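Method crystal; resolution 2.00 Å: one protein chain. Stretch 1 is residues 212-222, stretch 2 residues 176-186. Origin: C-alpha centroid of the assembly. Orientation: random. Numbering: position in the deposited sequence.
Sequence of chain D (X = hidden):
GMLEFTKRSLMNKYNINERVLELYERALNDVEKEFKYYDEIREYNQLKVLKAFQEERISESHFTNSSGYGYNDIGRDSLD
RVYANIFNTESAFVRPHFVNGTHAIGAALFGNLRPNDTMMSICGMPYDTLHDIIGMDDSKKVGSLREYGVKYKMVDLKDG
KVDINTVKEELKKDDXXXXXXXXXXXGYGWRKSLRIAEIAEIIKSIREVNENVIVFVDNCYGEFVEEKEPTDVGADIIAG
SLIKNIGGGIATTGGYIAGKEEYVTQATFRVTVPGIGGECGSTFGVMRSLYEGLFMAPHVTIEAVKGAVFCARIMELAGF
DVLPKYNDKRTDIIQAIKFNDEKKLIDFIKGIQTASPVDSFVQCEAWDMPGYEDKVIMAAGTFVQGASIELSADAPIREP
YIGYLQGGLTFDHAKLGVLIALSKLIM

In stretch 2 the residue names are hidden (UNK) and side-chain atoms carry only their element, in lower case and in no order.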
# COMPACT_ATOMS: atom_id res chain seq x y z
N ASN D 212 -39.35 15.72 -14.61
CA ASN D 212 -38.79 14.38 -14.71
C ASN D 212 -37.43 14.26 -15.40
O ASN D 212 -36.67 13.32 -15.12
CB ASN D 212 -39.78 13.46 -15.42
CG ASN D 212 -41.05 13.32 -14.65
OD1 ASN D 212 -41.04 12.86 -13.52
ND2 ASN D 212 -42.15 13.77 -15.23
N VAL D 213 -37.12 15.19 -16.30
CA VAL D 213 -35.83 15.16 -17.00
C VAL D 213 -34.71 15.17 -15.96
O VAL D 213 -34.76 15.90 -14.99
CB VAL D 213 -35.71 16.34 -18.03
CG1 VAL D 213 -35.80 17.72 -17.31
CG2 VAL D 213 -34.45 16.22 -18.85
N ILE D 214 -33.71 14.30 -16.16
CA ILE D 214 -32.57 14.24 -15.25
C ILE D 214 -31.66 15.44 -15.42
O ILE D 214 -31.17 15.71 -16.50
CB ILE D 214 -31.74 12.91 -15.47
CG1 ILE D 214 -32.70 11.70 -15.38
CG2 ILE D 214 -30.56 12.86 -14.50
CD1 ILE D 214 -32.11 10.32 -15.80
N VAL D 215 -31.43 16.19 -14.37
CA VAL D 215 -30.47 17.28 -14.44
C VAL D 215 -29.13 16.81 -13.83
O VAL D 215 -29.01 16.57 -12.62
CB VAL D 215 -30.99 18.53 -13.77
CG1 VAL D 215 -29.86 19.56 -13.66
CG2 VAL D 215 -32.21 19.05 -14.53
N PHE D 216 -28.16 16.65 -14.73
CA PHE D 216 -26.80 16.25 -14.42
C PHE D 216 -25.86 17.44 -14.46
O PHE D 216 -25.88 18.23 -15.43
CB PHE D 216 -26.29 15.19 -15.43
CG PHE D 216 -24.82 14.89 -15.27
CD1 PHE D 216 -24.34 14.22 -14.14
CD2 PHE D 216 -23.92 15.27 -16.23
CE1 PHE D 216 -22.96 13.97 -14.00
CE2 PHE D 216 -22.58 15.01 -16.07
CZ PHE D 216 -22.11 14.38 -14.94
N VAL D 217 -25.08 17.61 -13.38
CA VAL D 217 -23.99 18.66 -13.37
C VAL D 217 -22.58 18.05 -13.18
O VAL D 217 -22.32 17.36 -12.21
CB VAL D 217 -24.24 19.70 -12.27
CG1 VAL D 217 -23.25 20.90 -12.32
CG2 VAL D 217 -25.69 20.20 -12.37
N ASP D 218 -21.71 18.29 -14.15
CA ASP D 218 -20.28 18.01 -14.05
C ASP D 218 -19.76 19.00 -13.03
O ASP D 218 -19.73 20.21 -13.31
CB ASP D 218 -19.66 18.23 -15.42
CG ASP D 218 -18.14 18.17 -15.41
OD1 ASP D 218 -17.56 18.06 -14.30
OD2 ASP D 218 -17.53 18.29 -16.53
N ASN D 219 -19.41 18.52 -11.83
CA ASN D 219 -19.07 19.41 -10.70
C ASN D 219 -17.56 19.61 -10.54
O ASN D 219 -17.12 20.13 -9.54
CB ASN D 219 -19.62 18.82 -9.41
CG ASN D 219 -19.87 19.87 -8.38
OD1 ASN D 219 -20.25 20.99 -8.73
ND2 ASN D 219 -19.66 19.52 -7.07
N CYS D 220 -16.77 19.10 -11.49
CA CYS D 220 -15.34 19.23 -11.39
C CYS D 220 -14.85 20.67 -11.12
O CYS D 220 -15.25 21.58 -11.79
CB CYS D 220 -14.67 18.72 -12.67
SG CYS D 220 -14.62 16.90 -12.81
N TYR D 221 -13.95 20.78 -10.15
CA TYR D 221 -13.28 22.00 -9.71
C TYR D 221 -14.12 22.89 -8.84
O TYR D 221 -13.66 23.93 -8.35
CB TYR D 221 -12.82 22.84 -10.87
CG TYR D 221 -11.70 22.24 -11.71
CD1 TYR D 221 -10.45 22.09 -11.17
CD2 TYR D 221 -11.87 21.90 -13.04
CE1 TYR D 221 -9.40 21.63 -11.90
CE2 TYR D 221 -10.78 21.41 -13.80
CZ TYR D 221 -9.56 21.30 -13.20
OH TYR D 221 -8.44 20.84 -13.87
N GLY D 222 -15.36 22.51 -8.62
CA GLY D 222 -16.23 23.40 -7.86
C GLY D 222 -16.47 23.00 -6.41
O GLY D 222 -17.08 23.74 -5.65
N UNK D 176 -38.11 12.86 -26.21
CA UNK D 176 -37.02 11.91 -26.00
C UNK D 176 -35.90 12.44 -25.14
O UNK D 176 -34.97 11.68 -24.86
o UNK D 176 -35.57 12.50 -27.84
c UNK D 176 -36.41 11.49 -27.33
N UNK D 177 -35.94 13.72 -24.74
CA UNK D 177 -34.84 14.30 -23.96
C UNK D 177 -34.92 13.79 -22.55
O UNK D 177 -35.81 14.19 -21.81
c UNK D 177 -34.66 16.41 -25.32
c UNK D 177 -33.74 16.32 -23.00
c UNK D 177 -34.86 15.82 -23.92
c UNK D 177 -34.88 17.94 -25.40
N UNK D 178 -34.00 12.92 -22.15
CA UNK D 178 -34.06 12.32 -20.82
C UNK D 178 -33.09 12.90 -19.79
O UNK D 178 -33.28 12.74 -18.56
c UNK D 178 -34.71 10.07 -21.93
c UNK D 178 -36.20 10.20 -21.64
c UNK D 178 -37.02 9.33 -22.57
n UNK D 178 -38.35 9.24 -21.99
c UNK D 178 -33.81 10.82 -20.93
N UNK D 179 -32.07 13.58 -20.28
CA UNK D 179 -30.98 14.07 -19.44
C UNK D 179 -30.49 15.38 -20.00
O UNK D 179 -30.27 15.51 -21.21
c UNK D 179 -28.66 13.37 -18.46
c UNK D 179 -28.09 12.09 -17.90
c UNK D 179 -29.85 13.05 -19.39
c UNK D 179 -27.57 14.21 -19.17
N UNK D 180 -30.38 16.34 -19.12
CA UNK D 180 -29.79 17.64 -19.38
C UNK D 180 -28.45 17.68 -18.64
O UNK D 180 -28.36 17.36 -17.42
c UNK D 180 -30.00 20.09 -18.68
c UNK D 180 -32.86 19.99 -19.54
c UNK D 180 -30.73 18.77 -18.90
c UNK D 180 -31.90 18.91 -19.89
N UNK D 181 -27.43 18.04 -19.40
CA UNK D 181 -26.07 18.14 -18.94
C UNK D 181 -25.64 19.61 -18.78
O UNK D 181 -25.72 20.39 -19.73
c UNK D 181 -25.19 17.38 -19.93
c UNK D 181 -22.82 17.64 -18.89
n UNK D 181 -21.65 18.17 -19.35
c UNK D 181 -23.74 17.75 -19.88
c UNK D 181 -21.83 18.55 -20.60
n UNK D 181 -23.09 18.33 -20.94
N UNK D 182 -25.30 19.98 -17.55
CA UNK D 182 -24.77 21.30 -17.22
C UNK D 182 -23.30 21.10 -16.84
O UNK D 182 -22.98 20.24 -16.05
c UNK D 182 -25.53 21.94 -16.06
c UNK D 182 -24.88 23.29 -15.64
c UNK D 182 -27.02 22.09 -16.43
c UNK D 182 -27.93 22.64 -15.31
N UNK D 183 -22.41 21.87 -17.42
CA UNK D 183 -20.98 21.92 -16.98
C UNK D 183 -20.78 23.17 -16.07
O UNK D 183 -20.98 24.30 -16.51
n UNK D 183 -16.90 22.69 -19.47
c UNK D 183 -17.88 21.79 -19.28
c UNK D 183 -18.65 21.89 -17.98
c UNK D 183 -20.12 22.01 -18.21
o UNK D 183 -18.16 20.90 -20.10
N UNK D 184 -20.40 22.96 -14.82
CA UNK D 184 -20.21 24.08 -13.88
C UNK D 184 -18.99 24.93 -14.24
O UNK D 184 -19.07 26.15 -14.39
c UNK D 184 -19.94 23.92 -9.99
n UNK D 184 -19.91 23.39 -7.21
n UNK D 184 -19.37 25.58 -6.81
c UNK D 184 -19.85 24.57 -11.40
c UNK D 184 -19.66 24.62 -7.66
c UNK D 184 -20.10 23.53 -12.46
n UNK D 184 -19.66 24.89 -8.96
N UNK D 185 -17.84 24.26 -14.39
CA UNK D 185 -16.59 24.94 -14.75
C UNK D 185 -16.44 25.14 -16.27
O UNK D 185 -16.62 24.20 -17.04
o UNK D 185 -14.19 24.76 -14.43
c UNK D 185 -15.42 24.12 -14.20
N UNK D 186 -16.15 26.36 -16.70
CA UNK D 186 -15.93 26.63 -18.12
C UNK D 186 -14.70 25.83 -18.55
O UNK D 186 -13.79 25.57 -17.76
c UNK D 186 -15.56 28.13 -18.33
c UNK D 186 -15.24 28.49 -19.79
o UNK D 186 -16.60 28.96 -17.79
O HOH W 1 -18.94 18.43 -18.79
O HOH W 2 -17.23 21.52 -13.76

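Position 176 has one side-chain carbon and one oxygen, out of reach of stretch 1. One carbon bearing a hydroxyl oxygen makes it serine, S176.

At 177, four carbons fork at the first, one arm two carbons long: isoleucine. I177 CG2 lies 4.2 Å from V213 CG2, an apolar contact at the start of the strand.

Position 178 carries four carbons in a row ending in nitrogen, which is lysine. Its side chain points away into an exposed setting that suits a charge, while the backbone works: I214 N donates to K178 O at 2.9 Å.

Position 179 has four carbons forked at the second, hence leucine. L179 CD1 is 4.3 Å from I214 CG2 and L179 CD2 4.1 Å from F216 CB, so the fork fits a buried apolar patch made with I214 and F216.

Position 180 again forks at the first of four carbons, with one longer arm: isoleucine, on the opposite face. I180 CG1 meets V213 CG2 at 3.8 Å; I180 N donates to I214 O and I180 O accepts from F216 N, both at 2.8 Å.

At 181, one carbon leads to a five-membered ring of three carbons and two nitrogens, a histidine. H181 CD2 lies 3.7 Å from F216 CD2, the rings meeting rim to rim. A water lies 2.8 Å from H181 NE2 and donates to D218 OD2 at 2.7 Å, a polar link that a ring nitrogen makes possible.

Position 182 has four carbons forked at the first, one arm two carbons long, close to V215 and V217; this is isoleucine. I182 CD1 reaches V215 CG1 at 4.0 Å, beside V217 on the same apolar face.

Position 183 has three carbons, the third carrying oxygen and nitrogen: glutamine. Q183 OE1 accepts from the same water at 2.9 Å, and Q183 NE2 donates to the backbone O of residue 185 at 2.9 Å, so both ends of the amide are used.

Position 184 has three carbons, a nitrogen, then a carbon with two more nitrogens: arginine. Fully extended, it brings R184 NH1 2.9 Å from N219 OD1 in a hydrogen bond, with G222 O over one guanidinium face. An ideal CB on G222 would clash with R184 CZ.

Position 185, one carbon and one oxygen, is serine; S185 CB lies 3.5 Å from C220 O, and the side chain that starts there is small and fits the close approach.

Position 186, one carbon carrying an oxygen and a carbon, is threonine, T186, beyond reach of stretch 1.

The contact is a parallel strand pairing in which alternate residues of stretch 2 supply the backbone bonds. Apolar packing fills the I180 and I182 face, water joins polar groups on the other, and R184 extends the contact into the turn.

Stretch 2, residues 176-186: SIKLIHIQRST
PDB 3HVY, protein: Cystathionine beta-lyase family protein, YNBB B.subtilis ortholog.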